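Long-range contacts in ABC-type branched-chain amino acid transport systems periplasmic component-like protein (Thermomonospora curvata, PDB 4N03), which probably serves as the substrate-binding component of an ABC transporter for fatty acids, here holding a palmitic acid: residues Ala102-Ser113 against Met124-Leu135; Leu135-Val143 against Phe359-Thr367. All coordinates share one frame; numbering follows the deposited sequence.

Contact 1 (Ala102-Ser113 against Met124-Leu135); sequences AIPHFLGSPMVS and MFTIPSAWTTAL. With PLM (palmitic acid), chain B.
Val112 and Leu135 meet at about a right angle, Val112 CG1 lying 3.6 Å from Leu135 CD2. Because that valine branch stands opposite the backbone N (chi1 -175°), CG2 is left to rest on Pro128 CB. Selenomethionine Met124 crosses Ile103 at about a right angle, CG near Ile103 CD1, and bends at chi2 and chi3 turn SE to 3.6 Å from Ala102 CA. Ile103 N bonds to Phe125 O (2.9 Å), and a beta bulge shifts the register by one before Phe106 N bonds to Ile127 O (3.3 Å). Ser129 sits at the edge of the His105 ring, and water 1 joins His105 ND1 to Ile127 O; His105 NE2 is hydrogen-bonded to Thr40 OG1 and Ser129 OG to Asn313 ND2.

Ser109, just after the helix N-cap Gly108, holds both oxygens of the palmitic acid carboxyl group: N to O2 at 2.8 Å and OG to O1 at 2.7 Å. Near the tail's far end, CE lies 3.6 Å above one face of the Trp131 ring, toward its rim. Strand 103-107, helix 109-122 and strand 126-129 form a beta-alpha-beta crossover, with strand 33-40 on the other side of 103-107 and helix 47-66 packed on Pro104 and His105.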
loop_
_atom_site.group_PDB
_atom_site.type_symbol
_atom_site.label_atom_id
_atom_site.label_comp_id
_atom_site.label_asym_id
_atom_site.label_seq_id
_atom_site.Cartn_x
_atom_site.Cartn_y
_atom_site.Cartn_z
ATOM N N ALA A 102 11.655 5.657 -14.318
ATOM C CA ALA A 102 10.940 4.702 -13.482
ATOM C C ALA A 102 9.778 5.450 -12.836
ATOM O O ALA A 102 9.749 6.692 -12.839
ATOM C CB ALA A 102 11.873 4.143 -12.421
ATOM N N ILE A 103 8.862 4.676 -12.255
ATOM C CA ILE A 103 7.663 5.177 -11.551
ATOM C C ILE A 103 7.691 4.607 -10.149
ATOM O O ILE A 103 7.150 3.526 -9.883
ATOM C CB ILE A 103 6.374 4.845 -12.278
ATOM C CG1 ILE A 103 6.390 5.507 -13.647
ATOM C CG2 ILE A 103 5.209 5.318 -11.448
ATOM C CD1 ILE A 103 5.167 5.162 -14.489
ATOM N N PRO A 104 8.329 5.331 -9.199
ATOM C CA PRO A 104 8.437 4.814 -7.840
ATOM C C PRO A 104 7.250 4.970 -6.935
ATOM O O PRO A 104 7.275 4.528 -5.810
ATOM C CB PRO A 104 9.617 5.580 -7.274
ATOM C CG PRO A 104 9.565 6.901 -7.978
ATOM C CD PRO A 104 9.234 6.488 -9.390
ATOM N N HIS A 105 6.190 5.602 -7.440
ATOM C CA HIS A 105 4.898 5.580 -6.756
ATOM C C HIS A 105 3.809 5.617 -7.788
ATOM O O HIS A 105 3.679 6.569 -8.539
ATOM C CB HIS A 105 4.751 6.759 -5.772
ATOM C CG HIS A 105 3.377 6.871 -5.189
ATOM N ND1 HIS A 105 2.711 5.805 -4.635
ATOM C CD2 HIS A 105 2.535 7.924 -5.087
ATOM C CE1 HIS A 105 1.511 6.201 -4.254
ATOM N NE2 HIS A 105 1.379 7.484 -4.496
ATOM N N PHE A 106 3.002 4.547 -7.842
ATOM C CA PHE A 106 1.825 4.470 -8.698
ATOM C C PHE A 106 0.703 3.945 -7.786
ATOM O O PHE A 106 0.695 2.757 -7.407
ATOM C CB PHE A 106 2.091 3.517 -9.841
ATOM C CG PHE A 106 1.244 3.789 -11.059
ATOM C CD1 PHE A 106 -0.103 4.123 -10.960
ATOM C CD2 PHE A 106 1.782 3.663 -12.304
ATOM C CE1 PHE A 106 -0.849 4.374 -12.099
ATOM C CE2 PHE A 106 1.046 3.936 -13.440
ATOM C CZ PHE A 106 -0.285 4.281 -13.344
ATOM N N LEU A 107 -0.207 4.823 -7.384
ATOM C CA LEU A 107 -1.236 4.451 -6.417
ATOM C C LEU A 107 -2.361 3.675 -7.108
ATOM O O LEU A 107 -2.877 4.112 -8.117
ATOM C CB LEU A 107 -1.828 5.701 -5.772
ATOM C CG LEU A 107 -2.741 5.434 -4.576
ATOM C CD1 LEU A 107 -2.554 6.538 -3.543
ATOM C CD2 LEU A 107 -4.201 5.323 -4.974
ATOM N N GLY A 108 -2.787 2.593 -6.491
ATOM C CA GLY A 108 -4.045 1.971 -6.836
ATOM C C GLY A 108 -3.967 0.718 -7.694
ATOM O O GLY A 108 -3.307 0.714 -8.721
ATOM N N SER A 109 -4.676 -0.347 -7.282
ATOM C CA SER A 109 -4.601 -1.615 -7.988
ATOM C C SER A 109 -5.188 -1.547 -9.398
ATOM O O SER A 109 -4.497 -1.946 -10.356
ATOM C CB SER A 109 -5.184 -2.772 -7.165
ATOM O OG SER A 109 -4.438 -2.970 -5.984
ATOM N N PRO A 110 -6.408 -1.059 -9.566
ATOM C CA PRO A 110 -6.928 -1.034 -10.945
ATOM C C PRO A 110 -6.171 -0.115 -11.870
ATOM O O PRO A 110 -6.122 -0.323 -13.088
ATOM C CB PRO A 110 -8.371 -0.611 -10.773
ATOM C CG PRO A 110 -8.726 -0.963 -9.363
ATOM C CD PRO A 110 -7.452 -0.696 -8.589
HETATM N N MSE A 111 -5.576 0.955 -11.318
HETATM C CA MSE A 111 -4.833 1.895 -12.104
HETATM C C MSE A 111 -3.566 1.257 -12.676
HETATM O O MSE A 111 -3.290 1.379 -13.864
HETATM C CB MSE A 111 -4.460 3.159 -11.297
HETATM C CG MSE A 111 -5.680 4.011 -10.936
HETATM SE SE MSE A 111 -6.325 3.481 -9.119
HETATM C CE MSE A 111 -8.239 3.249 -9.580
ATOM N N VAL A 112 -2.802 0.558 -11.845
ATOM C CA VAL A 112 -1.607 -0.094 -12.335
ATOM C C VAL A 112 -2.004 -1.293 -13.257
ATOM O O VAL A 112 -1.344 -1.481 -14.266
ATOM C CB VAL A 112 -0.687 -0.563 -11.205
ATOM C CG1 VAL A 112 0.602 -1.120 -11.779
ATOM C CG2 VAL A 112 -0.327 0.572 -10.292
ATOM N N SER A 113 -3.066 -2.011 -12.940
ATOM C CA SER A 113 -3.528 -3.115 -13.827
ATOM C C SER A 113 -3.768 -2.609 -15.215
ATOM O O SER A 113 -3.461 -3.334 -16.189
ATOM C CB SER A 113 -4.812 -3.783 -13.276
ATOM O OG SER A 113 -4.425 -4.619 -12.258
HETATM N N MSE A 124 9.347 -0.656 -17.494
HETATM C CA MSE A 124 9.239 0.462 -16.538
HETATM C C MSE A 124 9.206 -0.063 -15.132
HETATM O O MSE A 124 8.204 -0.625 -14.706
HETATM C CB MSE A 124 7.932 1.210 -16.838
HETATM C CG MSE A 124 7.740 2.470 -15.951
HETATM SE SE MSE A 124 8.962 3.897 -16.406
HETATM C CE MSE A 124 7.776 4.683 -17.793
ATOM N N PHE A 125 10.277 0.174 -14.364
ATOM C CA PHE A 125 10.260 -0.195 -12.967
ATOM C C PHE A 125 9.222 0.599 -12.250
ATOM O O PHE A 125 9.282 1.840 -12.262
ATOM C CB PHE A 125 11.666 0.022 -12.348
ATOM C CG PHE A 125 11.792 -0.324 -10.896
ATOM C CD1 PHE A 125 11.066 -1.357 -10.315
ATOM C CD2 PHE A 125 12.665 0.406 -10.075
ATOM C CE1 PHE A 125 11.197 -1.654 -8.976
ATOM C CE2 PHE A 125 12.805 0.052 -8.749
ATOM C CZ PHE A 125 12.064 -0.939 -8.182
ATOM N N THR A 126 8.245 -0.045 -11.637
ATOM C CA THR A 126 7.090 0.543 -11.031
ATOM C C THR A 126 6.938 0.011 -9.631
ATOM O O THR A 126 6.921 -1.221 -9.464
ATOM C CB THR A 126 5.854 0.243 -11.898
ATOM O OG1 THR A 126 6.045 0.714 -13.222
ATOM C CG2 THR A 126 4.643 0.878 -11.340
ATOM N N ILE A 127 6.770 0.910 -8.645
ATOM C CA ILE A 127 6.513 0.524 -7.294
ATOM C C ILE A 127 5.134 0.991 -6.908
ATOM O O ILE A 127 4.917 2.191 -6.582
ATOM C CB ILE A 127 7.545 1.073 -6.284
ATOM C CG1 ILE A 127 8.967 0.796 -6.716
ATOM C CG2 ILE A 127 7.252 0.557 -4.880
ATOM C CD1 ILE A 127 10.033 1.520 -5.906
ATOM N N PRO A 128 4.137 0.109 -6.993
ATOM C CA PRO A 128 2.777 0.540 -6.628
ATOM C C PRO A 128 2.567 0.765 -5.134
ATOM O O PRO A 128 3.239 0.189 -4.302
ATOM C CB PRO A 128 1.910 -0.656 -7.070
ATOM C CG PRO A 128 2.758 -1.465 -7.973
ATOM C CD PRO A 128 4.138 -1.279 -7.470
ATOM N N SER A 129 1.626 1.647 -4.825
ATOM C CA SER A 129 0.903 1.604 -3.507
ATOM C C SER A 129 -0.443 0.934 -3.800
ATOM O O SER A 129 -1.476 1.524 -4.096
ATOM C CB SER A 129 0.757 2.980 -2.885
ATOM O OG SER A 129 2.006 3.548 -2.610
ATOM N N ALA A 130 -0.360 -0.391 -3.871
ATOM C CA ALA A 130 -1.352 -1.288 -4.367
ATOM C C ALA A 130 -0.841 -2.706 -4.115
ATOM O O ALA A 130 0.326 -2.973 -4.353
ATOM C CB ALA A 130 -1.566 -1.085 -5.828
ATOM N N TRP A 131 -1.675 -3.556 -3.594
ATOM C CA TRP A 131 -1.225 -4.843 -3.113
ATOM C C TRP A 131 -2.033 -6.041 -3.625
ATOM O O TRP A 131 -2.054 -7.085 -3.026
ATOM C CB TRP A 131 -1.072 -4.801 -1.581
ATOM C CG TRP A 131 -0.028 -3.820 -1.173
ATOM C CD1 TRP A 131 1.281 -4.061 -1.224
ATOM C CD2 TRP A 131 -0.167 -2.415 -0.831
ATOM N NE1 TRP A 131 2.011 -2.947 -0.895
ATOM C CE2 TRP A 131 1.124 -1.901 -0.686
ATOM C CE3 TRP A 131 -1.248 -1.551 -0.677
ATOM C CZ2 TRP A 131 1.366 -0.566 -0.341
ATOM C CZ3 TRP A 131 -1.006 -0.250 -0.328
ATOM C CH2 TRP A 131 0.282 0.232 -0.160
ATOM N N THR A 132 -2.685 -5.858 -4.764
ATOM C CA THR A 132 -3.330 -6.966 -5.396
ATOM C C THR A 132 -2.318 -7.981 -5.931
ATOM O O THR A 132 -1.271 -7.656 -6.470
ATOM C CB THR A 132 -4.230 -6.465 -6.532
ATOM O OG1 THR A 132 -4.943 -7.578 -7.083
ATOM C CG2 THR A 132 -3.488 -5.794 -7.664
ATOM N N THR A 133 -2.727 -9.261 -5.913
ATOM C CA THR A 133 -1.978 -10.320 -6.566
ATOM C C THR A 133 -1.990 -10.151 -8.080
ATOM O O THR A 133 -1.127 -10.721 -8.757
ATOM C CB THR A 133 -2.560 -11.685 -6.205
ATOM O OG1 THR A 133 -3.966 -11.693 -6.483
ATOM C CG2 THR A 133 -2.357 -11.960 -4.744
ATOM N N ALA A 134 -2.895 -9.329 -8.611
ATOM C CA ALA A 134 -2.908 -9.090 -10.024
ATOM C C ALA A 134 -1.662 -8.391 -10.524
ATOM O O ALA A 134 -1.424 -8.338 -11.713
ATOM C CB ALA A 134 -4.172 -8.358 -10.422
ATOM N N LEU A 135 -0.856 -7.814 -9.614
ATOM C CA LEU A 135 0.390 -7.141 -9.951
ATOM C C LEU A 135 1.631 -7.983 -9.728
ATOM O O LEU A 135 2.717 -7.530 -10.065
ATOM C CB LEU A 135 0.485 -5.788 -9.243
ATOM C CG LEU A 135 -0.635 -4.818 -9.618
ATOM C CD1 LEU A 135 -0.574 -3.575 -8.774
ATOM C CD2 LEU A 135 -0.663 -4.479 -11.117
HETATM C C1 PLM B . -5.894 -0.249 -4.077
HETATM O O1 PLM B . -5.093 -1.218 -4.022
HETATM O O2 PLM B . -6.461 0.146 -5.119
HETATM C C2 PLM B . -6.057 0.610 -2.844
HETATM C C3 PLM B . -4.831 1.622 -2.807
HETATM C C4 PLM B . -4.741 2.398 -1.513
HETATM C C5 PLM B . -3.628 3.389 -1.510
HETATM C C6 PLM B . -3.354 4.182 -0.215
HETATM C C7 PLM B . -2.319 3.461 0.639
HETATM C C8 PLM B . -2.097 4.023 2.015
HETATM C C9 PLM B . -0.867 3.508 2.739
HETATM C CA PLM B . -1.093 2.248 3.607
HETATM C CB PLM B . 0.324 1.683 4.023
HETATM C CC PLM B . 0.457 0.173 3.668
HETATM C CD PLM B . 1.884 -0.315 3.528
HETATM C CE PLM B . 2.079 -1.776 3.146
HETATM C CF PLM B . 3.427 -1.976 2.437
HETATM C CG PLM B . 4.609 -2.182 3.368
HETATM O O HOH W 1 4.446 3.428 -4.053
HETATM O O HOH W 2 -3.372 -6.926 -13.568
#

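Contact 2 (Leu135-Val143 against Phe359-Thr367); sequences LLGSKYIQV and FTYFDKPAT
Phe362 CG stands between its own backbone N and carbonyl carbon (chi1 42°), which lays the ring against the backbone of Ser138 and Lys139; Gln142, with CG opposite its backbone N and a bend at chi2 (63°), brings its amide to Phe359. The motif on the receiving side is a type I beta turn from Ser138 to Ile141, joined to an ST turn in which Ser138 OG accepts from Tyr140 N. Lys139 CA sits over the centre of the Phe362 ring, 3.6 Å from its centroid, a CH-pi contact, and CB and CG continue past CZ.

Alongside, Gly137 N gives a 2.7 Å hydrogen bond to Phe362 O. Leu136 tucks CD2 against Lys364 O and CD1 near Pro365.

The side chains of Gln142 and Phe359 cross at about a right angle, with the amide and ring planes 47° apart and Gln142 OE1 3.3 Å from Phe359 CD1. OE1 accepts a hydrogen bond from His343 NE2, while NE2 of Gln142 donates to Val143 O and to water 3. An alanine here would remove the whole amide and would probably leave His343 without this acceptor and open a gap beside the Phe359 ring. Two loops of the periplasmic binding protein fold are thus joined partly through water: water 4 donates to Val143 O (2.9 Å) and accepts from Ala366 N (2.8 Å).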
loop_
_atom_site.group_PDB
_atom_site.type_symbol
_atom_site.label_atom_id
_atom_site.label_comp_id
_atom_site.label_asym_id
_atom_site.label_seq_id
_atom_site.Cartn_x
_atom_site.Cartn_y
_atom_site.Cartn_z
ATOM N N LEU A 135 -0.856 -7.814 -9.614
ATOM C CA LEU A 135 0.390 -7.141 -9.951
ATOM C C LEU A 135 1.631 -7.983 -9.728
ATOM O O LEU A 135 2.717 -7.530 -10.065
ATOM C CB LEU A 135 0.485 -5.788 -9.243
ATOM C CG LEU A 135 -0.635 -4.818 -9.618
ATOM C CD1 LEU A 135 -0.574 -3.575 -8.774
ATOM C CD2 LEU A 135 -0.663 -4.479 -11.117
ATOM N N LEU A 136 1.479 -9.192 -9.169
ATOM C CA LEU A 136 2.566 -10.144 -9.142
ATOM C C LEU A 136 2.810 -10.685 -10.537
ATOM O O LEU A 136 1.949 -10.569 -11.430
ATOM C CB LEU A 136 2.268 -11.298 -8.177
ATOM C CG LEU A 136 2.189 -10.916 -6.694
ATOM C CD1 LEU A 136 1.839 -12.182 -5.919
ATOM C CD2 LEU A 136 3.507 -10.327 -6.188
ATOM N N GLY A 137 3.975 -11.267 -10.731
ATOM C CA GLY A 137 4.307 -11.912 -12.006
ATOM C C GLY A 137 4.912 -11.015 -13.034
ATOM O O GLY A 137 5.081 -11.397 -14.191
ATOM N N SER A 138 5.292 -9.803 -12.648
ATOM C CA SER A 138 5.985 -8.903 -13.586
ATOM C C SER A 138 7.331 -8.526 -13.060
ATOM O O SER A 138 7.427 -7.936 -11.964
ATOM C CB SER A 138 5.240 -7.611 -13.783
ATOM O OG SER A 138 6.139 -6.746 -14.529
ATOM N N LYS A 139 8.400 -8.761 -13.814
ATOM C CA LYS A 139 9.748 -8.394 -13.389
ATOM C C LYS A 139 9.805 -6.915 -13.015
ATOM O O LYS A 139 10.570 -6.566 -12.132
ATOM C CB LYS A 139 10.805 -8.688 -14.496
ATOM C CG LYS A 139 12.273 -8.602 -14.050
ATOM C CD LYS A 139 13.286 -8.781 -15.195
ATOM C CE LYS A 139 14.697 -8.417 -14.730
ATOM N NZ LYS A 139 15.700 -8.623 -15.810
ATOM N N TYR A 140 9.046 -6.108 -13.736
ATOM C CA TYR A 140 9.179 -4.658 -13.623
ATOM C C TYR A 140 8.339 -4.045 -12.543
ATOM O O TYR A 140 8.536 -2.847 -12.232
ATOM C CB TYR A 140 8.899 -4.018 -14.975
ATOM C CG TYR A 140 9.869 -4.485 -15.980
ATOM C CD1 TYR A 140 11.146 -3.991 -15.986
ATOM C CD2 TYR A 140 9.562 -5.498 -16.876
ATOM C CE1 TYR A 140 12.094 -4.425 -16.866
ATOM C CE2 TYR A 140 10.568 -5.973 -17.761
ATOM C CZ TYR A 140 11.830 -5.414 -17.698
ATOM O OH TYR A 140 12.852 -5.788 -18.555
ATOM N N ILE A 141 7.429 -4.786 -11.924
ATOM C CA ILE A 141 6.556 -4.253 -10.883
ATOM C C ILE A 141 6.944 -4.843 -9.564
ATOM O O ILE A 141 6.952 -6.070 -9.430
ATOM C CB ILE A 141 5.078 -4.506 -11.179
ATOM C CG1 ILE A 141 4.693 -3.904 -12.531
ATOM C CG2 ILE A 141 4.245 -3.949 -10.037
ATOM C CD1 ILE A 141 3.276 -4.235 -12.972
ATOM N N GLN A 142 7.344 -4.019 -8.595
ATOM C CA GLN A 142 7.575 -4.524 -7.245
ATOM C C GLN A 142 6.381 -4.306 -6.379
ATOM O O GLN A 142 6.123 -3.170 -5.945
ATOM C CB GLN A 142 8.773 -3.827 -6.611
ATOM C CG GLN A 142 9.034 -4.302 -5.184
ATOM C CD GLN A 142 9.396 -5.792 -5.212
ATOM O OE1 GLN A 142 10.374 -6.168 -5.846
ATOM N NE2 GLN A 142 8.639 -6.610 -4.518
ATOM N N VAL A 143 5.669 -5.380 -6.068
ATOM C CA VAL A 143 4.617 -5.311 -5.071
ATOM C C VAL A 143 5.296 -5.405 -3.728
ATOM O O VAL A 143 6.001 -6.344 -3.433
ATOM C CB VAL A 143 3.599 -6.444 -5.245
ATOM C CG1 VAL A 143 2.522 -6.287 -4.177
ATOM C CG2 VAL A 143 2.984 -6.421 -6.647
ATOM N N PHE A 359 13.400 -8.939 -2.843
ATOM C CA PHE A 359 13.109 -8.428 -4.152
ATOM C C PHE A 359 13.510 -9.343 -5.330
ATOM O O PHE A 359 13.402 -8.954 -6.475
ATOM C CB PHE A 359 13.756 -7.050 -4.318
ATOM C CG PHE A 359 13.246 -5.997 -3.347
ATOM C CD1 PHE A 359 11.909 -5.985 -2.966
ATOM C CD2 PHE A 359 14.076 -5.019 -2.869
ATOM C CE1 PHE A 359 11.405 -5.016 -2.160
ATOM C CE2 PHE A 359 13.560 -3.999 -1.995
ATOM C CZ PHE A 359 12.236 -4.079 -1.648
ATOM N N THR A 360 14.161 -10.464 -5.035
ATOM C CA THR A 360 14.679 -11.286 -6.164
ATOM C C THR A 360 13.579 -12.060 -6.951
ATOM O O THR A 360 13.832 -12.541 -8.032
ATOM C CB THR A 360 15.732 -12.273 -5.753
ATOM O OG1 THR A 360 15.151 -13.141 -4.803
ATOM C CG2 THR A 360 16.880 -11.603 -5.111
ATOM N N TYR A 361 12.456 -12.215 -6.288
ATOM C CA TYR A 361 11.340 -12.862 -6.953
ATOM C C TYR A 361 10.126 -12.028 -7.037
ATOM O O TYR A 361 10.049 -10.925 -6.439
ATOM C CB TYR A 361 11.021 -14.090 -6.202
ATOM C CG TYR A 361 10.624 -13.851 -4.787
ATOM C CD1 TYR A 361 9.436 -13.211 -4.503
ATOM C CD2 TYR A 361 11.437 -14.205 -3.734
ATOM C CE1 TYR A 361 9.017 -13.005 -3.206
ATOM C CE2 TYR A 361 11.011 -14.024 -2.426
ATOM C CZ TYR A 361 9.810 -13.415 -2.175
ATOM O OH TYR A 361 9.440 -13.247 -0.897
ATOM N N PHE A 362 9.208 -12.458 -7.866
ATOM C CA PHE A 362 7.986 -11.703 -8.103
ATOM C C PHE A 362 6.820 -12.667 -8.450
ATOM O O PHE A 362 5.800 -12.205 -8.920
ATOM C CB PHE A 362 8.188 -10.586 -9.163
ATOM C CG PHE A 362 9.008 -10.973 -10.348
ATOM C CD1 PHE A 362 10.368 -10.896 -10.305
ATOM C CD2 PHE A 362 8.406 -11.489 -11.518
ATOM C CE1 PHE A 362 11.134 -11.298 -11.389
ATOM C CE2 PHE A 362 9.180 -11.829 -12.611
ATOM C CZ PHE A 362 10.523 -11.777 -12.530
ATOM N N ASP A 363 6.995 -13.936 -8.082
ATOM C CA ASP A 363 5.965 -14.940 -8.264
ATOM C C ASP A 363 5.272 -15.279 -6.970
ATOM O O ASP A 363 4.573 -16.318 -6.892
ATOM C CB ASP A 363 6.548 -16.218 -8.881
ATOM C CG ASP A 363 7.557 -16.881 -8.008
ATOM O OD1 ASP A 363 8.454 -16.196 -7.460
ATOM O OD2 ASP A 363 7.487 -18.105 -7.837
ATOM N N LYS A 364 5.448 -14.444 -5.954
ATOM C CA LYS A 364 4.884 -14.628 -4.615
ATOM C C LYS A 364 5.119 -13.318 -3.856
ATOM O O LYS A 364 5.921 -12.515 -4.329
ATOM C CB LYS A 364 5.567 -15.819 -3.919
ATOM C CG LYS A 364 7.070 -15.698 -3.814
ATOM C CD LYS A 364 7.795 -17.038 -3.587
ATOM C CE LYS A 364 9.171 -17.023 -4.296
ATOM N NZ LYS A 364 10.192 -18.130 -4.271
ATOM N N PRO A 365 4.466 -13.143 -2.733
ATOM C CA PRO A 365 4.638 -11.849 -2.047
ATOM C C PRO A 365 6.050 -11.692 -1.488
ATOM O O PRO A 365 6.705 -12.641 -1.096
ATOM C CB PRO A 365 3.621 -11.945 -0.915
ATOM C CG PRO A 365 2.576 -12.906 -1.446
ATOM C CD PRO A 365 3.384 -13.929 -2.138
ATOM N N ALA A 366 6.485 -10.428 -1.410
ATOM C CA ALA A 366 7.786 -10.044 -0.890
ATOM C C ALA A 366 7.967 -10.368 0.594
ATOM O O ALA A 366 9.094 -10.504 1.028
ATOM C CB ALA A 366 7.988 -8.581 -1.131
ATOM N N THR A 367 6.878 -10.473 1.319
ATOM C CA THR A 367 6.795 -10.987 2.665
ATOM C C THR A 367 5.362 -11.495 2.902
ATOM O O THR A 367 4.463 -11.104 2.164
ATOM C CB THR A 367 7.199 -9.935 3.713
ATOM O OG1 THR A 367 7.045 -10.481 5.000
ATOM C CG2 THR A 367 6.354 -8.664 3.620
HETATM O O HOH W 3 9.428 -9.402 -4.285
HETATM O O HOH W 4 4.579 -8.570 -2.315
#

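The two contacts follow one another along the chain and share Leu135, where the end of contact 1 becomes the start of contact 2; their centres lie 11 Å apart. Contact 1 belongs to the four-stranded parallel sheet, one of whose outer strands, 126-129, is flanked by the loop 135-143: Thr126 N lies 2.9 Å from Tyr140 O, and Thr126 O lies 3.0 Å from Gln142 N, both probable hydrogen bonds. Contact 2 then ties that loop to the distant loop 359-367, which leads into strand 370-375 of the seven-stranded mixed sheet. The loop that follows the ligand-contacting strand 126-129 is thus packed against a loop, remote in sequence, that leads into the other sheet.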